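Long-range contacts in F5/8 type C domain protein (Bacteroides ovatus, PDB 4ZRX), which is a putative alpha-L-fucosidase that probably removes fucose from glycans and carries an F5/8 type C domain likely to bind sugars: residues R360-R365 and V377-S382; L388-E393 and A456-E461. All blocks are in the same frame, centred on the assembly; numbering follows the deposited sequence.

Contact 1 (R360-R365 and V377-S382)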
ATOM      1  N   ARG A 360      17.501 -10.505  17.176  1.00 19.62           N
ATOM      2  CA  ARG A 360      17.952 -11.683  17.885  1.00 20.78           C
ATOM      3  C   ARG A 360      19.181 -12.344  17.269  1.00 20.38           C
ATOM      4  O   ARG A 360      19.783 -13.212  17.890  1.00 20.89           O
ATOM      5  CB  ARG A 360      16.829 -12.696  18.048  1.00 21.86           C
ATOM      6  CG  ARG A 360      15.522 -12.162  18.738  1.00 22.30           C
ATOM      7  CD  ARG A 360      15.765 -11.579  20.144  1.00 23.59           C
ATOM      8  NE  ARG A 360      16.282 -12.580  21.025  1.00 24.78           N
ATOM      9  CZ  ARG A 360      16.468 -12.402  22.327  1.00 28.02           C
ATOM     10  NH1 ARG A 360      16.253 -11.221  22.912  1.00 29.36           N
ATOM     11  NH2 ARG A 360      16.919 -13.404  23.034  1.00 28.60           N
ATOM     12  N   VAL A 361      19.541 -11.954  16.061  1.00 19.35           N
ATOM     13  CA  VAL A 361      20.711 -12.505  15.374  1.00 19.65           C
ATOM     14  C   VAL A 361      21.948 -11.770  15.942  1.00 20.25           C
ATOM     15  O   VAL A 361      21.999 -10.548  15.942  1.00 19.83           O
ATOM     16  CB  VAL A 361      20.635 -12.322  13.877  1.00 18.80           C
ATOM     17  CG1 VAL A 361      21.885 -12.743  13.162  1.00 19.34           C
ATOM     18  CG2 VAL A 361      19.446 -13.133  13.347  1.00 18.58           C
ATOM     19  N   LYS A 362      22.934 -12.559  16.308  1.00 21.23           N
ATOM     20  CA  LYS A 362      24.245 -12.039  16.629  1.00 24.12           C
ATOM     21  C   LYS A 362      25.035 -12.155  15.306  1.00 24.01           C
ATOM     22  O   LYS A 362      24.952 -13.138  14.574  1.00 27.38           O
ATOM     23  CB  LYS A 362      24.887 -12.969  17.660  1.00 25.95           C
ATOM     24  CG  LYS A 362      24.100 -13.191  18.914  1.00 27.94           C
ATOM     25  CD  LYS A 362      24.890 -14.154  19.898  1.00 31.55           C
ATOM     26  CE  LYS A 362      26.052 -13.434  20.493  1.00 34.23           C
ATOM     27  NZ  LYS A 362      26.726 -14.259  21.540  1.00 38.02           N
ATOM     28  N   ASN A 363      25.827 -11.183  15.047  1.00 24.04           N
ATOM     29  CA  ASN A 363      26.769 -11.248  13.946  1.00 22.74           C
ATOM     30  C   ASN A 363      26.105 -11.448  12.597  1.00 20.45           C
ATOM     31  O   ASN A 363      26.668 -12.074  11.730  1.00 19.74           O
ATOM     32  CB  ASN A 363      27.882 -12.216  14.253  1.00 23.38           C
ATOM     33  CG  ASN A 363      28.449 -11.988  15.665  1.00 25.60           C
ATOM     34  OD1 ASN A 363      29.019 -10.909  15.949  1.00 27.63           O
ATOM     35  ND2 ASN A 363      28.308 -12.963  16.545  1.00 25.53           N
ATOM     36  N   GLY A 364      24.937 -10.825  12.464  1.00 19.74           N
ATOM     37  CA  GLY A 364      24.128 -10.895  11.258  1.00 19.67           C
ATOM     38  C   GLY A 364      24.624 -10.056  10.072  1.00 20.08           C
ATOM     39  O   GLY A 364      24.127 -10.216   8.957  1.00 19.24           O
ATOM     40  N   ARG A 365      25.638  -9.209  10.273  1.00 20.84           N
ATOM     41  CA  ARG A 365      26.276  -8.470   9.196  0.60 21.97           C
ATOM     42  C   ARG A 365      27.559  -9.024   8.676  1.00 22.68           C
ATOM     43  O   ARG A 365      28.296  -8.322   7.987  1.00 23.10           O
ATOM     44  CB  ARG A 365      26.560  -7.054   9.626  0.60 23.24           C
ATOM     45  CG  ARG A 365      25.384  -6.313   9.980  0.60 24.58           C
ATOM     46  CD  ARG A 365      25.758  -4.826  10.043  0.60 26.25           C
ATOM     47  NE  ARG A 365      24.647  -3.938  10.333  0.60 27.56           N
ATOM     48  CZ  ARG A 365      24.247  -3.553  11.541  0.60 28.29           C
ATOM     49  NH1 ARG A 365      24.840  -3.986  12.648  0.60 29.29           N
ATOM     50  NH2 ARG A 365      23.220  -2.701  11.630  0.60 28.60           N
ATOM     51  N   VAL A 377      25.190 -20.146   8.716  1.00 22.06           N
ATOM     52  CA  VAL A 377      24.532 -20.264   9.994  1.00 22.38           C
ATOM     53  C   VAL A 377      24.791 -19.004  10.818  1.00 22.53           C
ATOM     54  O   VAL A 377      25.934 -18.480  10.847  1.00 22.92           O
ATOM     55  CB  VAL A 377      25.041 -21.573  10.720  1.00 24.16           C
ATOM     56  CG1 VAL A 377      24.583 -21.658  12.152  1.00 25.13           C
ATOM     57  CG2 VAL A 377      24.636 -22.847   9.970  1.00 25.36           C
ATOM     58  N   TYR A 378      23.780 -18.550  11.537  1.00 21.13           N
ATOM     59  CA  TYR A 378      23.821 -17.416  12.412  1.00 21.57           C
ATOM     60  C   TYR A 378      23.363 -17.815  13.804  1.00 22.09           C
ATOM     61  O   TYR A 378      22.304 -18.393  13.995  1.00 22.97           O
ATOM     62  CB  TYR A 378      22.926 -16.289  11.893  1.00 21.56           C
ATOM     63  CG  TYR A 378      23.311 -15.803  10.509  1.00 21.17           C
ATOM     64  CD1 TYR A 378      22.864 -16.435   9.371  1.00 20.48           C
ATOM     65  CD2 TYR A 378      24.077 -14.674  10.347  1.00 21.26           C
ATOM     66  CE1 TYR A 378      23.238 -16.008   8.148  1.00 21.51           C
ATOM     67  CE2 TYR A 378      24.450 -14.235   9.105  1.00 21.43           C
ATOM     68  CZ  TYR A 378      24.042 -14.861   8.004  1.00 21.72           C
ATOM     69  OH  TYR A 378      24.432 -14.433   6.729  1.00 22.42           O
ATOM     70  N   ALA A 379      24.154 -17.487  14.812  1.00 22.95           N
ATOM     71  CA  ALA A 379      23.759 -17.694  16.207  1.00 22.95           C
ATOM     72  C   ALA A 379      22.703 -16.652  16.555  1.00 22.71           C
ATOM     73  O   ALA A 379      22.770 -15.469  16.121  1.00 22.03           O
ATOM     74  CB  ALA A 379      24.995 -17.526  17.150  1.00 25.22           C
ATOM     75  N   LEU A 380      21.754 -17.081  17.358  1.00 22.62           N
ATOM     76  CA  LEU A 380      20.808 -16.207  18.021  1.00 22.88           C
ATOM     77  C   LEU A 380      21.191 -15.904  19.443  1.00 24.46           C
ATOM     78  O   LEU A 380      21.941 -16.691  20.076  1.00 26.31           O
ATOM     79  CB  LEU A 380      19.413 -16.825  17.944  1.00 22.73           C
ATOM     80  CG  LEU A 380      18.966 -17.164  16.513  1.00 22.77           C
ATOM     81  CD1 LEU A 380      17.593 -17.859  16.524  1.00 23.27           C
ATOM     82  CD2 LEU A 380      18.929 -15.934  15.639  1.00 22.70           C
ATOM     83  N   LYS A 381      20.708 -14.777  19.968  1.00 26.17           N
ATOM     84  CA  LYS A 381      20.792 -14.436  21.395  1.00 28.63           C
ATOM     85  C   LYS A 381      20.116 -15.522  22.237  1.00 30.76           C
ATOM     86  O   LYS A 381      19.184 -16.232  21.777  1.00 30.29           O
ATOM     87  CB  LYS A 381      20.144 -13.085  21.737  1.00 29.43           C
ATOM     88  CG  LYS A 381      20.840 -11.891  21.153  1.00 30.80           C
ATOM     89  CD  LYS A 381      20.064 -10.640  21.510  1.00 33.08           C
ATOM     90  CE  LYS A 381      20.751  -9.458  20.985  1.00 36.15           C
ATOM     91  NZ  LYS A 381      19.915  -8.259  21.153  1.00 39.31           N
ATOM     92  N   SER A 382      20.628 -15.670  23.459  1.00 32.34           N
ATOM     93  CA  SER A 382      20.031 -16.552  24.436  1.00 35.39           C
ATOM     94  C   SER A 382      18.514 -16.383  24.599  1.00 34.77           C
ATOM     95  O   SER A 382      18.025 -15.255  24.731  1.00 32.36           O
ATOM     96  CB  SER A 382      20.705 -16.354  25.827  1.00 38.75           C
ATOM     97  OG  SER A 382      20.112 -17.286  26.722  1.00 42.92           O
TER
HETATM   98  O   HOH W   1      26.510 -15.811  14.094  1.00 31.61           O
HETATM   99  O   HOH W   2      24.885 -11.813   6.638  1.00 19.50           O

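Contact 2 (L388-E393 and A456-E461)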
ATOM      1  N   LEU A 388       9.888 -13.779  12.556  1.00 17.13           N
ATOM      2  CA  LEU A 388      10.179 -12.835  11.513  1.00 16.82           C
ATOM      3  C   LEU A 388      11.653 -12.863  11.236  1.00 16.95           C
ATOM      4  O   LEU A 388      12.467 -12.718  12.151  1.00 16.92           O
ATOM      5  CB  LEU A 388       9.720 -11.402  11.901  1.00 17.44           C
ATOM      6  CG  LEU A 388      10.124 -10.207  11.082  1.00 18.49           C
ATOM      7  CD1 LEU A 388       9.661 -10.330   9.719  1.00 19.06           C
ATOM      8  CD2 LEU A 388       9.615  -8.918  11.760  1.00 19.22           C
ATOM      9  N   VAL A 389      11.976 -13.059   9.983  1.00 15.75           N
ATOM     10  CA  VAL A 389      13.374 -12.996   9.493  1.00 16.63           C
ATOM     11  C   VAL A 389      13.442 -11.966   8.399  1.00 16.02           C
ATOM     12  O   VAL A 389      12.550 -11.895   7.535  1.00 16.50           O
ATOM     13  CB  VAL A 389      13.860 -14.367   9.060  1.00 17.07           C
ATOM     14  CG1 VAL A 389      15.216 -14.342   8.340  1.00 18.45           C
ATOM     15  CG2 VAL A 389      13.926 -15.266  10.236  1.00 18.12           C
HETATM   16  N   MSE A 390      14.530 -11.214   8.420  1.00 15.90           N
HETATM   17  CA  MSE A 390      14.827 -10.192   7.439  0.70 16.17           C
HETATM   18  C   MSE A 390      16.167 -10.497   6.773  1.00 15.88           C
HETATM   19  O   MSE A 390      17.149 -10.836   7.470  1.00 15.87           O
HETATM   20  CB  MSE A 390      14.856  -8.820   8.134  0.70 18.12           C
HETATM   21  CG  MSE A 390      15.054  -7.692   7.174  0.70 19.46           C
HETATM   22 SE   MSE A 390      16.789  -7.038   7.298  0.52 28.07          SE
HETATM   23  CE  MSE A 390      16.661  -5.924   8.725  0.70 21.39           C
ATOM     24  N   LEU A 391      16.208 -10.376   5.459  1.00 15.14           N
ATOM     25  CA  LEU A 391      17.389 -10.598   4.672  0.50 15.37           C
ATOM     26  C   LEU A 391      17.657  -9.392   3.774  1.00 15.06           C
ATOM     27  O   LEU A 391      16.681  -8.761   3.286  1.00 14.50           O
ATOM     28  CB  LEU A 391      17.222 -11.837   3.808  0.50 16.07           C
ATOM     29  CG  LEU A 391      16.674 -13.044   4.581  0.50 16.84           C
ATOM     30  CD1 LEU A 391      16.195 -14.018   3.611  0.50 17.44           C
ATOM     31  CD2 LEU A 391      17.751 -13.648   5.416  0.50 17.40           C
ATOM     32  N   GLN A 392      18.962  -9.120   3.522  1.00 15.31           N
ATOM     33  CA  GLN A 392      19.336  -8.124   2.521  1.00 15.14           C
ATOM     34  C   GLN A 392      20.469  -8.619   1.646  1.00 16.38           C
ATOM     35  O   GLN A 392      21.394  -9.274   2.176  1.00 16.17           O
ATOM     36  CB  GLN A 392      19.785  -6.817   3.180  1.00 15.58           C
ATOM     37  CG  GLN A 392      18.765  -6.242   4.116  1.00 15.72           C
ATOM     38  CD  GLN A 392      19.133  -4.844   4.635  1.00 17.32           C
ATOM     39  OE1 GLN A 392      19.771  -4.713   5.688  1.00 19.05           O
ATOM     40  NE2 GLN A 392      18.770  -3.814   3.897  1.00 16.67           N
ATOM     41  N   GLU A 393      20.458  -8.215   0.378  1.00 16.34           N
ATOM     42  CA  GLU A 393      21.577  -8.390  -0.529  1.00 17.92           C
ATOM     43  C   GLU A 393      22.318  -7.086  -0.680  1.00 18.63           C
ATOM     44  O   GLU A 393      21.743  -5.999  -0.594  1.00 19.75           O
ATOM     45  CB  GLU A 393      21.102  -8.776  -1.959  1.00 19.77           C
ATOM     46  CG  GLU A 393      20.734 -10.127  -2.181  1.00 20.27           C
ATOM     47  CD  GLU A 393      20.230 -10.358  -3.611  1.00 19.81           C
ATOM     48  OE1 GLU A 393      21.067 -10.659  -4.459  1.00 20.89           O
ATOM     49  OE2 GLU A 393      19.021 -10.301  -3.871  1.00 18.78           O
ATOM     50  N   ALA A 456      18.716 -10.804   9.878  1.00 16.43           N
ATOM     51  CA  ALA A 456      18.205 -10.324  11.158  1.00 16.87           C
ATOM     52  C   ALA A 456      16.933 -11.115  11.505  1.00 16.47           C
ATOM     53  O   ALA A 456      16.311 -11.741  10.623  1.00 16.62           O
ATOM     54  CB  ALA A 456      17.937  -8.851  11.140  1.00 17.15           C
ATOM     55  N   ALA A 457      16.551 -11.157  12.777  1.00 16.67           N
ATOM     56  CA  ALA A 457      15.359 -11.904  13.191  1.00 16.53           C
ATOM     57  C   ALA A 457      14.746 -11.305  14.410  1.00 17.56           C
ATOM     58  O   ALA A 457      15.462 -10.730  15.275  1.00 18.48           O
ATOM     59  CB  ALA A 457      15.679 -13.378  13.435  1.00 16.97           C
ATOM     60  N   TYR A 458      13.432 -11.386  14.476  1.00 17.53           N
ATOM     61  CA  TYR A 458      12.645 -10.679  15.474  1.00 18.63           C
ATOM     62  C   TYR A 458      11.431 -11.489  15.865  1.00 19.10           C
ATOM     63  O   TYR A 458      11.054 -12.453  15.214  1.00 18.70           O
ATOM     64  CB  TYR A 458      12.151  -9.316  14.921  1.00 18.23           C
ATOM     65  CG  TYR A 458      13.210  -8.436  14.322  1.00 18.29           C
ATOM     66  CD1 TYR A 458      13.532  -8.536  12.981  1.00 18.21           C
ATOM     67  CD2 TYR A 458      13.921  -7.501  15.115  1.00 18.88           C
ATOM     68  CE1 TYR A 458      14.516  -7.754  12.437  1.00 18.98           C
ATOM     69  CE2 TYR A 458      14.876  -6.660  14.529  1.00 19.10           C
ATOM     70  CZ  TYR A 458      15.217  -6.868  13.216  1.00 19.61           C
ATOM     71  OH  TYR A 458      16.140  -6.019  12.662  1.00 22.12           O
ATOM     72  N   TYR A 459      10.823 -11.048  16.944  1.00 21.16           N
ATOM     73  CA  TYR A 459       9.499 -11.464  17.369  1.00 22.37           C
ATOM     74  C   TYR A 459       8.559 -10.284  17.139  1.00 22.40           C
ATOM     75  O   TYR A 459       8.747  -9.221  17.746  1.00 23.19           O
ATOM     76  CB  TYR A 459       9.459 -11.867  18.836  1.00 24.08           C
ATOM     77  CG  TYR A 459       8.067 -12.370  19.188  1.00 25.78           C
ATOM     78  CD1 TYR A 459       7.687 -13.679  18.866  1.00 27.31           C
ATOM     79  CD2 TYR A 459       7.118 -11.549  19.773  1.00 27.15           C
ATOM     80  CE1 TYR A 459       6.389 -14.140  19.166  1.00 29.15           C
ATOM     81  CE2 TYR A 459       5.826 -12.013  20.052  1.00 28.20           C
ATOM     82  CZ  TYR A 459       5.478 -13.290  19.736  1.00 29.22           C
ATOM     83  OH  TYR A 459       4.221 -13.812  20.022  1.00 32.70           O
ATOM     84  N   ALA A 460       7.619 -10.451  16.206  1.00 22.33           N
ATOM     85  CA  ALA A 460       6.568  -9.465  15.909  1.00 22.03           C
ATOM     86  C   ALA A 460       5.283  -9.946  16.594  1.00 23.05           C
ATOM     87  O   ALA A 460       4.817 -11.044  16.318  1.00 23.78           O
ATOM     88  CB  ALA A 460       6.334  -9.357  14.466  1.00 21.81           C
ATOM     89  N   GLU A 461       4.736  -9.147  17.497  1.00 23.84           N
ATOM     90  CA  GLU A 461       3.466  -9.466  18.137  0.50 25.74           C
ATOM     91  C   GLU A 461       2.364  -9.709  17.049  1.00 25.35           C
ATOM     92  O   GLU A 461       2.127  -8.850  16.174  1.00 24.70           O
ATOM     93  CB  GLU A 461       3.110  -8.328  19.118  0.50 27.27           C
ATOM     94  CG  GLU A 461       2.368  -8.690  20.403  0.50 30.25           C
ATOM     95  CD  GLU A 461       3.081  -9.737  21.267  0.50 31.01           C
ATOM     96  OE1 GLU A 461       4.121  -9.461  21.919  0.50 31.99           O
ATOM     97  OE2 GLU A 461       2.580 -10.850  21.281  0.50 33.01           O
TER

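Contact 1 (R360-R365 and V377-S382)
V361 and L380 form a single beta bridge that joins a loop to an outer strand of a beta-sandwich. Strand 374-381 is outermost in one four-stranded antiparallel sheet. The loop also pairs with strand 450-458 of the other sheet, where G364 bonds to V455, so the loop bonds to a strand of each sheet. Two backbone bonds flank the bridge. K381 N donates to R360 O at 2.8 Å. K362 N donates to A379 O at 2.9 Å. The tight part of the contact lies on the inner side. There V361 CG1 is anti to its own backbone N (chi1 174°) and meets Y378 CB at 3.9 Å, while V361 CG2 packs on L380 CD2 at 3.7 Å. L439 and A457 add to the packing round V361. The other side is exposed and looser. K362 lays its CB and CG by A379 O, and its CG comes only within 4.2 Å of K381 CG. A water bridges K362 O and A379 N.

At the R360 end, the guanidinium crosses the K381 side chain at about a right angle. K381 CB lies 3.4 Å above its plane, offset from the centre. R360 NH1 and K381 NZ both form salt bridges to D358, which probably offsets the repulsion of their like charges. R360 NE bonds to S384 OG. An alanine here would probably leave S384 OG without its bond from NE, cost D358 one of its two salt bridges, and uncover K381 CB. At the far end, N363 O sits at the edge of the Y378 ring, in its plane. Beyond it, a second water accepts a hydrogen bond from Y378 OH at 2.7 Å and donates one to G364 O.

Contact 2 (L388-E393 and A456-E461)
The Y458 ring meets M390, a selenomethionine, at its edge: M390 CB lies near the ring plane, 4.4 Å from Y458 CE1. L388 CD2 comes to the ring obliquely, 4.1 Å from both Y458 CB and Y458 CD1. From outside the two segments, F356 adds an edge-to-face stack with Y458. A chi1 of -52° sets Y458 CG beside its own backbone N, anti to the carbonyl carbon. In the conformer described, the M390 chain bends after CG, and its CE rests 4.0 Å from A456 CB and as far from Y458 OH.

The backbones pair in antiparallel fashion. L388 with Y458 and M390 with A456 are hydrogen-bonded pairs, and V389 with A457 between them is non-hydrogen-bonded. M390 N donates to A456 O almost straight (175° at the hydrogen). A456 N returns a bond to M390 O. At the other pair, Y458 N to L388 O is short at 2.8 Å, but L388 N to Y458 O is weak. The pairing ends there as the chain leaves the strand. L388, M390, A456 and Y458 share one face of the sheet. V389 and A457 lie on the other, with V389 CG2 at 4.1 Å from A457 CB.

All the touching residues are buried. Strand 388-393 runs between 450-458 and 427-431, and V389 and L391 bond to L429 and R427 of the latter. Helix 339-356 packs against L388 and A460 through T355, with F356 also on L388 and Y351 on A460.

Both contacts belong to the same beta-sandwich, and strand 450-458 connects them. Contact 2 is an internal strand pair of one sheet, wholly buried and almost entirely apolar in its side chains. Contact 1 lies at the edge of the sandwich, partly exposed, and adds charged groups and bridging waters to a small apolar patch. Its pairing is a single bridge, whereas contact 2 has three successive pairs. They meet directly: R360 N lies 2.8 Å from A457 O, a probable hydrogen bond, and V361 CG2 packs on A457 N. Contact 2 also faces helix 339-356, and the chain runs from that helix into the loop of contact 1.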